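Carbonic anhydrase (Neosartorya fumigata, PDB 6LAC) probably catalyses the reversible hydration of carbon dioxide to hydrogencarbonate and a proton, using one zinc ion per subunit. Local coordinates at residues 29-34 against 50-55. The protein carries 1 engineered substitution. Residues are numbered along the deposited sequence; the frame is centred on the assembly and turned at random.
Sequences VLWIGC and DEIFEY. With ZN (zinc ion), chain C.
Strand 29-34 and residues 52-55 of strand 52-57 illustrate how a parallel beta pair carries a metal ligand at its C-terminal end. Five backbone hydrogen bonds zip them together, beginning at Val-29 N, which donates to Glu-51 O just ahead of the second strand. Trp-31 is gripped at both polar backbone atoms: its N reaches Phe-53 O over 2.9 Å from above the Phe-53 carbonyl plane, while Trp-31 O accepts Tyr-55 N, which lies in the plane of the Trp-31 carbonyl. Gly-33 N closes the series on Tyr-55 O at 3.1 Å. CA-H...O contacts alternate with these bonds, the shortest from Ile-32 CA to Tyr-55 O.

Leu-30 can be followed outward. From CB, CG lies anti to the backbone N (chi1 168°), and chi2 of 59° brings CD1 back toward the partner strand. There CD1 rests 3.5 Å from Phe-53 O. It also lies 3.9 Å from Phe-53 CD2, where the two side chains cross obliquely. Tyr-55 CB meets Leu-30 CD1 at 4.1 Å. On the other face, Trp-31 CB packs on Ile-52 CG2 at 3.8 Å, and its indole runs on to Glu-41, which takes the NE1 hydrogen bond.

Beyond the last bond, Cys-34 SG binds zinc at 2.2 Å, with Asp-36, His-89 and Cys-92 completing the site of this beta-class carbonic anhydrase. Strand 83-89 flanks 29-34 across from 52-57, and helix 66-77 covers the Leu-30 and Tyr-55 face. Outermost within its chain, 52-57 bonds through Glu-54 O to Ser-35 OG, and through the Tyr-55 hydroxyl to that of Tyr-55, both of the second subunit.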
# COMPACT_ATOMS: atom_id res chain seq x y z
N VAL A 29 -0.25 13.41 4.84
CA VAL A 29 -0.21 12.48 5.99
C VAL A 29 0.21 11.12 5.46
O VAL A 29 -0.38 10.66 4.45
CB VAL A 29 -1.58 12.42 6.68
CG1 VAL A 29 -1.59 11.39 7.78
CG2 VAL A 29 -2.03 13.82 7.15
N LEU A 30 1.17 10.48 6.10
CA LEU A 30 1.53 9.08 5.74
C LEU A 30 0.49 8.20 6.41
O LEU A 30 0.41 8.14 7.66
CB LEU A 30 2.94 8.76 6.21
CG LEU A 30 3.33 7.28 6.17
CD1 LEU A 30 3.23 6.70 4.76
CD2 LEU A 30 4.70 7.09 6.72
N TRP A 31 -0.29 7.51 5.60
CA TRP A 31 -1.39 6.62 6.03
C TRP A 31 -0.92 5.19 5.84
O TRP A 31 -0.73 4.81 4.66
CB TRP A 31 -2.66 6.91 5.25
CG TRP A 31 -3.85 6.20 5.78
CD1 TRP A 31 -4.28 4.92 5.53
CD2 TRP A 31 -4.80 6.76 6.69
NE1 TRP A 31 -5.39 4.65 6.27
CE2 TRP A 31 -5.75 5.76 6.98
CE3 TRP A 31 -4.92 7.99 7.32
CZ2 TRP A 31 -6.82 5.99 7.86
CZ3 TRP A 31 -5.97 8.21 8.17
CH2 TRP A 31 -6.90 7.23 8.43
N ILE A 32 -0.73 4.42 6.87
CA ILE A 32 -0.28 3.01 6.83
C ILE A 32 -1.47 2.14 7.12
O ILE A 32 -1.99 2.17 8.23
CB ILE A 32 0.86 2.75 7.79
CG1 ILE A 32 2.05 3.64 7.44
CG2 ILE A 32 1.24 1.28 7.80
CD1 ILE A 32 3.11 3.73 8.52
N GLY A 33 -1.95 1.43 6.12
CA GLY A 33 -3.12 0.57 6.20
C GLY A 33 -2.75 -0.83 5.76
O GLY A 33 -1.63 -1.15 5.33
N CYS A 34 -3.73 -1.71 5.85
CA CYS A 34 -3.58 -3.15 5.53
C CYS A 34 -4.12 -3.49 4.14
O CYS A 34 -5.19 -3.02 3.71
CB CYS A 34 -4.28 -4.01 6.55
SG CYS A 34 -4.09 -5.79 6.23
N ASP A 50 -6.07 13.98 -1.82
CA ASP A 50 -4.79 14.58 -2.21
C ASP A 50 -3.89 14.84 -0.98
O ASP A 50 -2.71 15.15 -1.21
CB ASP A 50 -4.99 15.85 -3.06
CG ASP A 50 -5.69 17.02 -2.40
OD1 ASP A 50 -6.00 16.97 -1.20
OD2 ASP A 50 -5.96 18.00 -3.15
N GLU A 51 -4.39 14.66 0.23
CA GLU A 51 -3.57 14.83 1.44
C GLU A 51 -3.05 13.48 1.93
O GLU A 51 -2.43 13.39 2.99
CB GLU A 51 -4.37 15.54 2.53
CG GLU A 51 -4.67 16.99 2.15
CD GLU A 51 -5.38 17.78 3.24
OE1 GLU A 51 -5.50 17.35 4.40
OE2 GLU A 51 -5.88 18.88 2.86
N ILE A 52 -3.41 12.40 1.26
CA ILE A 52 -3.04 11.04 1.73
C ILE A 52 -1.83 10.55 0.92
O ILE A 52 -1.89 10.52 -0.30
CB ILE A 52 -4.22 10.07 1.64
CG1 ILE A 52 -5.45 10.56 2.45
CG2 ILE A 52 -3.80 8.66 2.09
CD1 ILE A 52 -6.71 9.69 2.31
N PHE A 53 -0.79 10.16 1.61
CA PHE A 53 0.36 9.46 1.04
C PHE A 53 0.26 8.07 1.65
O PHE A 53 0.49 7.89 2.85
CB PHE A 53 1.64 10.22 1.38
CG PHE A 53 2.86 9.58 0.80
CD1 PHE A 53 3.14 9.72 -0.54
CD2 PHE A 53 3.72 8.85 1.59
CE1 PHE A 53 4.25 9.09 -1.07
CE2 PHE A 53 4.82 8.19 1.03
CZ PHE A 53 5.06 8.33 -0.29
N GLU A 54 -0.16 7.09 0.85
CA GLU A 54 -0.68 5.82 1.38
C GLU A 54 0.35 4.72 1.22
O GLU A 54 0.74 4.44 0.06
CB GLU A 54 -1.99 5.53 0.66
CG GLU A 54 -2.70 4.29 1.15
CD GLU A 54 -4.03 4.02 0.46
OE1 GLU A 54 -4.26 4.61 -0.61
OE2 GLU A 54 -4.78 3.15 0.95
N TYR A 55 0.68 4.04 2.30
CA TYR A 55 1.50 2.82 2.26
C TYR A 55 0.60 1.72 2.76
O TYR A 55 0.12 1.74 3.90
CB TYR A 55 2.76 2.95 3.13
CG TYR A 55 3.65 1.73 3.05
CD1 TYR A 55 4.18 1.35 1.81
CD2 TYR A 55 3.89 0.89 4.11
CE1 TYR A 55 4.94 0.21 1.63
CE2 TYR A 55 4.66 -0.26 3.95
CZ TYR A 55 5.16 -0.61 2.71
OH TYR A 55 5.83 -1.79 2.43
ZN ZN C . -5.97 -6.57 7.19